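Local coordinates for N-terminal acetyltransferase-like protein (Chaetomium thermophilum, PDB 5NNP) that probably serves as the TPR-repeat auxiliary subunit of an N-terminal acetyltransferase complex, packing against a partner chain with a coenzyme A analogue bound nearby, at residues V224-A229 / M256-G261; L248-P253 / A284-R289; A278-Y283 / L298-G303. One frame throughout, in Å; residues are numbered along the deposited sequence.

Interaction 1: V224-A229 / M256-G261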
# COMPACT_ATOMS: atom_id res chain seq x y z
N VAL A 224 13.46 13.76 -13.67
CA VAL A 224 14.37 14.02 -14.78
C VAL A 224 15.74 13.46 -14.43
O VAL A 224 16.41 12.84 -15.26
CB VAL A 224 14.48 15.53 -15.09
CG1 VAL A 224 15.65 15.81 -16.04
CG2 VAL A 224 13.21 16.05 -15.70
N MET A 225 16.16 13.63 -13.19
CA MET A 225 17.49 13.21 -12.80
C MET A 225 17.62 11.70 -12.75
O MET A 225 18.67 11.16 -13.11
CB MET A 225 17.87 13.82 -11.45
CG MET A 225 18.10 15.31 -11.53
SD MET A 225 18.54 15.99 -9.93
CE MET A 225 18.45 17.75 -10.34
N GLU A 226 16.57 11.02 -12.29
CA GLU A 226 16.62 9.57 -12.19
C GLU A 226 16.48 8.89 -13.56
O GLU A 226 17.19 7.92 -13.84
CB GLU A 226 15.55 9.06 -11.22
CG GLU A 226 15.96 9.22 -9.75
CD GLU A 226 15.07 8.46 -8.80
OE1 GLU A 226 13.92 8.14 -9.20
OE2 GLU A 226 15.50 8.19 -7.66
N LEU A 227 15.59 9.42 -14.40
CA LEU A 227 15.46 8.93 -15.77
C LEU A 227 16.78 9.11 -16.54
O LEU A 227 17.22 8.19 -17.25
CB LEU A 227 14.32 9.65 -16.50
CG LEU A 227 12.90 9.33 -15.99
CD1 LEU A 227 11.89 10.23 -16.67
CD2 LEU A 227 12.55 7.89 -16.25
N ARG A 228 17.41 10.27 -16.40
CA ARG A 228 18.67 10.50 -17.09
C ARG A 228 19.72 9.45 -16.70
O ARG A 228 20.39 8.88 -17.56
CB ARG A 228 19.19 11.92 -16.83
CG ARG A 228 20.58 12.20 -17.41
CD ARG A 228 20.79 13.67 -17.79
NE ARG A 228 20.54 14.58 -16.69
CZ ARG A 228 19.74 15.64 -16.75
NH1 ARG A 228 19.13 15.94 -17.89
NH2 ARG A 228 19.55 16.40 -15.68
N ALA A 229 19.86 9.17 -15.40
CA ALA A 229 20.89 8.23 -14.96
C ALA A 229 20.56 6.82 -15.42
O ALA A 229 21.43 6.10 -15.92
CB ALA A 229 21.05 8.26 -13.44
N MET A 256 20.76 4.27 -1.18
CA MET A 256 21.62 3.14 -1.59
C MET A 256 21.92 2.98 -3.07
O MET A 256 23.07 2.78 -3.46
CB MET A 256 21.02 1.82 -1.12
CG MET A 256 21.83 0.57 -1.41
SD MET A 256 21.11 -0.95 -0.73
CE MET A 256 21.58 -0.80 1.00
N ASP A 257 20.89 3.03 -3.91
CA ASP A 257 21.08 2.74 -5.33
C ASP A 257 21.93 3.77 -6.07
O ASP A 257 22.56 3.44 -7.08
CB ASP A 257 19.73 2.59 -6.03
CG ASP A 257 19.02 1.33 -5.63
OD1 ASP A 257 19.67 0.43 -5.07
OD2 ASP A 257 17.80 1.24 -5.87
N TYR A 258 21.97 5.01 -5.58
CA TYR A 258 22.80 6.02 -6.23
C TYR A 258 24.28 5.65 -6.07
O TYR A 258 25.07 5.85 -7.00
CB TYR A 258 22.55 7.43 -5.66
CG TYR A 258 21.13 7.94 -5.84
CD1 TYR A 258 20.30 7.43 -6.84
CD2 TYR A 258 20.62 8.92 -5.00
CE1 TYR A 258 19.00 7.90 -6.99
CE2 TYR A 258 19.33 9.39 -5.15
CZ TYR A 258 18.52 8.88 -6.15
OH TYR A 258 17.22 9.33 -6.29
N TYR A 259 24.65 5.11 -4.90
CA TYR A 259 26.03 4.65 -4.74
C TYR A 259 26.33 3.46 -5.67
O TYR A 259 27.37 3.43 -6.33
CB TYR A 259 26.33 4.28 -3.28
CG TYR A 259 26.30 5.44 -2.31
CD1 TYR A 259 27.42 6.24 -2.13
CD2 TYR A 259 25.17 5.71 -1.56
CE1 TYR A 259 27.40 7.31 -1.24
CE2 TYR A 259 25.14 6.77 -0.67
CZ TYR A 259 26.26 7.57 -0.51
OH TYR A 259 26.22 8.62 0.38
N LYS A 260 25.40 2.50 -5.73
CA LYS A 260 25.56 1.36 -6.62
C LYS A 260 25.80 1.83 -8.05
O LYS A 260 26.77 1.43 -8.69
CB LYS A 260 24.35 0.43 -6.56
CG LYS A 260 24.27 -0.38 -5.28
CD LYS A 260 23.07 -1.32 -5.27
CE LYS A 260 23.05 -2.15 -3.99
NZ LYS A 260 21.99 -3.19 -4.04
N GLY A 261 24.91 2.70 -8.53
CA GLY A 261 25.02 3.30 -9.85
C GLY A 261 26.36 3.97 -10.11
O GLY A 261 26.99 3.70 -11.13
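Tyr258 and Glu226 carry this contact between helix 256-265 and helix 221-234, two helices of a TPR-type array separated in the chain by helix 238-251. Coming along 256-261, Met256 contacts another protein chain, an acidic side chain of which is hydrogen-bonded to its backbone N. The crossing point comes at Tyr258. Its CG stands anti to the carbonyl carbon and beside the backbone N (chi1 -61°), and from there the ring runs across to helix 221-234, resting on Leu248 and Leu249 of helix 238-251 on the way. Tyr258 OH donates to Glu226 OE2 at 2.5 Å. Glu226 OE2 sits at the ring's edge, in its plane, and is 3.6 Å from Tyr258 CE1, while the carboxylate plane stands steeply to the ring plane, 74° apart. Glu226 meets the tyrosine at about a right angle, its chain extended beyond CG (chi2 -167°), which brings the carboxylate out to the hydroxyl. Next in line, Tyr259 turns elsewhere, giving its OH to Pro253 O and stacking its ring on Tyr280. Chemically, one hydrogen bond ties a buried tyrosine to a partly exposed glutamate, whose other carboxylate oxygen, OE1, is hydrogen-bonded to a glycerol, probably from the crystallisation liquor. The bond to OE2 would fix the direction of the phenol O-H.

Interaction 2: L248-P253 / A284-R289. With CMC (carboxymethyl coenzyme *a), chain B.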
# COMPACT_ATOMS: atom_id res chain seq x y z
N LEU A 248 22.59 12.88 -8.28
CA LEU A 248 21.55 12.33 -7.42
C LEU A 248 22.05 12.17 -5.99
O LEU A 248 21.30 12.37 -5.03
CB LEU A 248 21.05 11.00 -7.97
CG LEU A 248 20.13 11.10 -9.20
CD1 LEU A 248 20.11 9.78 -9.98
CD2 LEU A 248 18.71 11.51 -8.80
N LEU A 249 23.33 11.83 -5.84
CA LEU A 249 23.90 11.61 -4.52
C LEU A 249 23.95 12.92 -3.76
O LEU A 249 23.63 12.97 -2.57
CB LEU A 249 25.31 11.01 -4.60
CG LEU A 249 25.41 9.50 -4.76
CD1 LEU A 249 26.85 9.12 -5.06
CD2 LEU A 249 24.91 8.79 -3.51
N ASP A 250 24.35 13.98 -4.47
CA ASP A 250 24.39 15.31 -3.89
C ASP A 250 22.99 15.75 -3.45
O ASP A 250 22.85 16.52 -2.51
CB ASP A 250 24.99 16.30 -4.89
CG ASP A 250 26.50 16.16 -5.01
OD1 ASP A 250 27.17 16.09 -3.96
OD2 ASP A 250 27.02 16.13 -6.14
N ARG A 251 21.96 15.26 -4.14
CA ARG A 251 20.57 15.59 -3.81
C ARG A 251 20.07 14.78 -2.61
O ARG A 251 19.28 15.26 -1.80
CB ARG A 251 19.67 15.33 -5.03
CG ARG A 251 18.17 15.70 -4.87
CD ARG A 251 17.35 15.13 -6.05
NE ARG A 251 15.95 15.56 -6.04
CZ ARG A 251 15.54 16.79 -6.35
NH1 ARG A 251 16.42 17.72 -6.68
NH2 ARG A 251 14.25 17.10 -6.33
N ASN A 252 20.54 13.55 -2.48
CA ASN A 252 20.03 12.66 -1.45
C ASN A 252 21.07 11.61 -1.15
O ASN A 252 21.02 10.51 -1.70
CB ASN A 252 18.69 12.04 -1.90
CG ASN A 252 18.14 11.01 -0.92
OD1 ASN A 252 18.69 10.81 0.17
ND2 ASN A 252 17.05 10.34 -1.31
N PRO A 253 22.04 11.97 -0.30
CA PRO A 253 23.18 11.14 0.07
C PRO A 253 22.77 9.85 0.77
O PRO A 253 23.62 9.01 1.06
CB PRO A 253 23.98 12.04 1.01
CG PRO A 253 23.62 13.41 0.57
CD PRO A 253 22.17 13.33 0.23
N ALA A 284 30.99 11.19 2.62
CA ALA A 284 30.94 11.31 4.08
C ALA A 284 31.60 12.62 4.54
O ALA A 284 31.11 13.29 5.44
CB ALA A 284 31.61 10.12 4.74
N ALA A 285 32.71 12.96 3.90
CA ALA A 285 33.38 14.23 4.13
C ALA A 285 32.50 15.40 3.69
O ALA A 285 32.43 16.42 4.37
CB ALA A 285 34.71 14.26 3.39
N LYS A 286 31.85 15.24 2.54
CA LYS A 286 31.07 16.32 1.94
C LYS A 286 29.75 16.50 2.67
O LYS A 286 29.19 17.59 2.70
CB LYS A 286 30.83 16.02 0.45
CG LYS A 286 30.33 17.20 -0.38
CD LYS A 286 30.16 16.80 -1.83
CE LYS A 286 29.66 17.96 -2.68
NZ LYS A 286 29.42 17.54 -4.09
N TYR A 287 29.27 15.41 3.27
CA TYR A 287 27.96 15.39 3.92
C TYR A 287 28.03 14.70 5.30
O TYR A 287 27.58 13.57 5.47
CB TYR A 287 26.93 14.70 3.02
CG TYR A 287 26.69 15.42 1.70
CD1 TYR A 287 26.04 16.66 1.67
CD2 TYR A 287 27.10 14.87 0.49
CE1 TYR A 287 25.82 17.32 0.48
CE2 TYR A 287 26.89 15.52 -0.71
CZ TYR A 287 26.24 16.75 -0.71
OH TYR A 287 26.01 17.43 -1.89
N PRO A 288 28.61 15.40 6.28
CA PRO A 288 28.87 14.90 7.64
C PRO A 288 27.66 14.32 8.36
O PRO A 288 27.85 13.53 9.28
CB PRO A 288 29.36 16.14 8.37
CG PRO A 288 29.97 16.96 7.31
CD PRO A 288 29.09 16.78 6.12
N ARG A 289 26.45 14.69 7.96
CA ARG A 289 25.25 14.18 8.61
C ARG A 289 24.69 12.94 7.92
O ARG A 289 23.67 12.38 8.36
CB ARG A 289 24.15 15.24 8.67
CG ARG A 289 24.59 16.58 9.20
CD ARG A 289 23.44 17.23 9.95
NE ARG A 289 23.44 16.79 11.34
CZ ARG A 289 22.54 17.16 12.25
NH1 ARG A 289 21.55 17.97 11.91
NH2 ARG A 289 22.64 16.71 13.49
N1A CMC B . 14.65 14.15 22.44
C2A CMC B . 15.08 15.40 22.11
N3A CMC B . 15.39 15.72 20.82
C4A CMC B . 15.27 14.79 19.84
C5A CMC B . 14.82 13.49 20.16
C6A CMC B . 14.51 13.19 21.49
N6A CMC B . 14.07 11.91 21.82
N7A CMC B . 14.80 12.73 18.89
C8A CMC B . 15.22 13.60 17.93
N9A CMC B . 15.48 14.76 18.52
C1B CMC B . 15.92 15.89 17.78
C2B CMC B . 17.39 16.03 17.79
O2B CMC B . 17.73 17.38 18.14
C3B CMC B . 17.82 15.81 16.42
O3B CMC B . 18.80 16.80 16.07
P3B CMC B . 20.32 16.46 16.35
O7A CMC B . 21.16 17.64 16.08
O8A CMC B . 20.79 15.19 15.54
O9A CMC B . 20.53 16.27 17.78
C4B CMC B . 16.62 16.10 15.59
O4B CMC B . 15.52 15.73 16.40
C5B CMC B . 16.68 15.22 14.39
O5B CMC B . 16.78 13.90 14.94
P1A CMC B . 16.09 12.77 14.02
O1A CMC B . 16.80 11.45 14.16
O2A CMC B . 16.16 13.20 12.56
O3A CMC B . 14.53 12.57 14.44
P2A CMC B . 13.73 11.21 14.42
O4A CMC B . 14.09 10.42 15.65
O5A CMC B . 14.09 10.43 13.21
O6A CMC B . 12.19 11.52 14.39
CBP CMC B . 10.14 12.31 15.36
CCP CMC B . 11.67 12.58 15.17
CDP CMC B . 9.52 12.28 13.93
CEP CMC B . 9.47 13.47 16.19
CAP CMC B . 9.98 10.96 16.12
OAP CMC B . 10.45 11.07 17.41
C9P CMC B . 8.55 10.40 16.17
O9P CMC B . 8.12 9.69 15.25
N8P CMC B . 7.71 10.66 17.32
C7P CMC B . 6.37 10.11 17.41
C6P CMC B . 5.41 10.60 16.28
C5P CMC B . 5.45 12.11 16.29
O5P CMC B . 5.33 12.71 17.33
N4P CMC B . 5.65 12.81 15.06
C3P CMC B . 5.74 14.25 15.07
C2P CMC B . 4.42 14.88 14.62
S1P CMC B . 4.61 16.68 14.66
C1 CMC B . 4.16 17.34 13.04
C2 CMC B . 3.04 16.48 12.50
O21 CMC B . 3.28 15.56 11.73
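Beside the bound carboxymethyl coenzyme A, at the surface of the TPR-type array, Asp250 and Pro253 at the end of helix 238-251 meet Lys286 and Tyr287 at the end of helix 273-286. Asp250 OD1 accepts from Tyr287 OH at 2.7 Å on its anti side, 28° out of the carboxylate plane, and Lys286 NZ reaches the same oxygen at 2.7 Å from further above that plane, forming a salt bridge. Both donors come from the same face of the carboxylate. Lys286 gets there with CG anti to its own backbone N (chi1 -166°) and every later bond extended. Tyr287, the first residue to leave helical geometry, puts its ring between Pro253 CG on one face and Lys286 CG on the other; Pro253 CG makes a CH-pi contact, 3.9 Å from the Tyr287 ring centroid. These are the C-terminal ends of two helices in a helical-repeat array, with helix 256-265 lying between them in the chain. A leucine in place of Tyr287 would probably leave Asp250 OD1 with Lys286 as its one partner across the contact and take away the flat face that Pro253 packs on. Two residues on, Arg289 has its chain bent at chi2 and chi3, and Arg289 NH2 donates to phosphate oxygen O7A of the ligand at 3.1 Å (N-H...O 159°), the oxygen lying at the edge of the guanidinium in its plane. Arg289 NH1 makes a salt bridge to an acidic side chain of another protein chain; residues of another protein chain also hydrogen-bond the ligand.

Interaction 3: A278-Y283 / L298-G303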
# COMPACT_ATOMS: atom_id res chain seq x y z
N ALA A 278 36.65 4.77 -0.93
CA ALA A 278 37.06 6.10 -1.34
C ALA A 278 35.85 6.91 -1.84
O ALA A 278 35.66 8.07 -1.47
CB ALA A 278 38.12 6.01 -2.43
N VAL A 279 35.04 6.28 -2.67
CA VAL A 279 33.81 6.91 -3.11
C VAL A 279 32.96 7.30 -1.89
O VAL A 279 32.49 8.43 -1.78
CB VAL A 279 32.99 5.98 -4.02
CG1 VAL A 279 31.72 6.67 -4.48
CG2 VAL A 279 33.82 5.53 -5.20
N TYR A 280 32.76 6.35 -0.98
CA TYR A 280 31.93 6.61 0.20
C TYR A 280 32.53 7.65 1.13
O TYR A 280 31.82 8.52 1.65
CB TYR A 280 31.68 5.32 0.97
CG TYR A 280 30.74 4.39 0.27
CD1 TYR A 280 31.21 3.40 -0.60
CD2 TYR A 280 29.37 4.51 0.43
CE1 TYR A 280 30.34 2.55 -1.26
CE2 TYR A 280 28.49 3.67 -0.22
CZ TYR A 280 28.99 2.69 -1.06
OH TYR A 280 28.12 1.84 -1.71
N ASP A 281 33.83 7.58 1.36
CA ASP A 281 34.49 8.54 2.23
C ASP A 281 34.32 9.94 1.66
O ASP A 281 34.14 10.91 2.39
CB ASP A 281 35.98 8.21 2.41
CG ASP A 281 36.19 6.95 3.23
OD1 ASP A 281 35.29 6.59 4.00
OD2 ASP A 281 37.26 6.33 3.11
N GLU A 282 34.36 10.03 0.34
CA GLU A 282 34.23 11.32 -0.32
C GLU A 282 32.91 12.00 0.03
O GLU A 282 32.91 13.18 0.35
CB GLU A 282 34.35 11.15 -1.82
CG GLU A 282 34.25 12.46 -2.56
CD GLU A 282 34.39 12.28 -4.04
OE1 GLU A 282 35.31 11.54 -4.45
OE2 GLU A 282 33.57 12.86 -4.78
N TYR A 283 31.81 11.25 0.00
CA TYR A 283 30.51 11.86 0.33
C TYR A 283 30.32 12.02 1.82
O TYR A 283 29.60 12.91 2.25
CB TYR A 283 29.37 11.06 -0.31
CG TYR A 283 29.33 11.35 -1.80
CD1 TYR A 283 28.61 12.43 -2.30
CD2 TYR A 283 30.07 10.59 -2.69
CE1 TYR A 283 28.61 12.72 -3.63
CE2 TYR A 283 30.07 10.88 -4.02
CZ TYR A 283 29.35 11.94 -4.50
OH TYR A 283 29.36 12.22 -5.85
N LEU A 298 30.28 -0.86 5.54
CA LEU A 298 30.36 -2.02 6.41
C LEU A 298 29.76 -3.24 5.72
O LEU A 298 29.83 -4.35 6.24
CB LEU A 298 29.65 -1.77 7.74
CG LEU A 298 30.11 -0.60 8.61
CD1 LEU A 298 29.16 -0.38 9.79
CD2 LEU A 298 31.56 -0.77 9.07
N ASN A 299 29.16 -3.04 4.55
CA ASN A 299 28.58 -4.16 3.81
C ASN A 299 29.65 -4.99 3.10
O ASN A 299 29.58 -6.21 3.10
CB ASN A 299 27.55 -3.66 2.81
CG ASN A 299 26.28 -3.20 3.47
OD1 ASN A 299 25.93 -3.67 4.55
ND2 ASN A 299 25.56 -2.27 2.83
N PHE A 300 30.65 -4.32 2.53
CA PHE A 300 31.68 -5.00 1.75
C PHE A 300 33.05 -4.97 2.42
O PHE A 300 33.97 -5.68 2.01
CB PHE A 300 31.79 -4.36 0.37
CG PHE A 300 32.05 -2.89 0.41
CD1 PHE A 300 33.34 -2.39 0.50
CD2 PHE A 300 30.99 -1.99 0.38
CE1 PHE A 300 33.58 -1.03 0.54
CE2 PHE A 300 31.22 -0.61 0.43
CZ PHE A 300 32.52 -0.14 0.51
N LEU A 301 33.21 -4.12 3.44
CA LEU A 301 34.45 -4.13 4.20
C LEU A 301 34.58 -5.45 4.96
O LEU A 301 33.59 -6.08 5.32
CB LEU A 301 34.52 -2.95 5.17
CG LEU A 301 34.98 -1.62 4.58
CD1 LEU A 301 34.88 -0.52 5.62
CD2 LEU A 301 36.39 -1.73 4.06
N SER A 302 35.82 -5.86 5.20
CA SER A 302 36.07 -7.15 5.82
C SER A 302 37.38 -7.15 6.59
O SER A 302 38.21 -6.26 6.43
CB SER A 302 36.08 -8.25 4.76
OG SER A 302 37.10 -8.01 3.81
N GLY A 303 37.57 -8.16 7.44
CA GLY A 303 38.76 -8.26 8.25
C GLY A 303 39.00 -7.01 9.08
O GLY A 303 38.06 -6.40 9.60
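Tyr280 and Phe300 are the two residues that meet here, joining helix 273-286 to the loop ahead of helix 303-320. Following 278-283, Val279 turns to Leu262 of helix 256-265, and the next residue, Tyr280, makes the contact. Tyr280 CE1 comes to 3.7 Å from Phe300 CE2, and Tyr280 CD1 lies 3.9 Å from Phe300 CZ, so the CD1-CE1 bond of the tyrosine meets CE2 and CZ at the outer end of the phenylalanine. The planes are inclined by 39° with centroids 5.7 Å apart, neither a stack nor an edge-to-face pair. Phe300 gets there from the loop with CG between its backbone N and carbonyl carbon (chi1 56°). On the other long side of the Tyr280 ring, CE2 lies near Tyr259, whose ring stacks on Tyr280, while Leu296 and Pro297 also pack on Tyr280. Further on, Tyr283 turns back to Leu249 and Tyr259. What holds the two segments together is van der Waals contact between ring carbons, with no hydrogen bond or charge across them.

Overall arrangement
From the N terminus, interaction 1 opens on helix 221-234 and closes on helix 256-265, with helix 238-251 in the loop between. Interaction 2 starts on that intervening helix, before interaction 1 has closed, and ends at the C-terminal end of helix 273-286, so the two cross. Interaction 3 in turn leaves helix 273-286 before interaction 2 closes and ends in the loop before helix 303-320; it crosses interaction 2 but follows interaction 1 in series. The overlapping spans step along the superhelix, each joining alternate helices or a helix to the loop beyond. Leu249, Tyr259 and Tyr283 pack where the contacts adjoin, linking all three into one continuous stretch of the helical array.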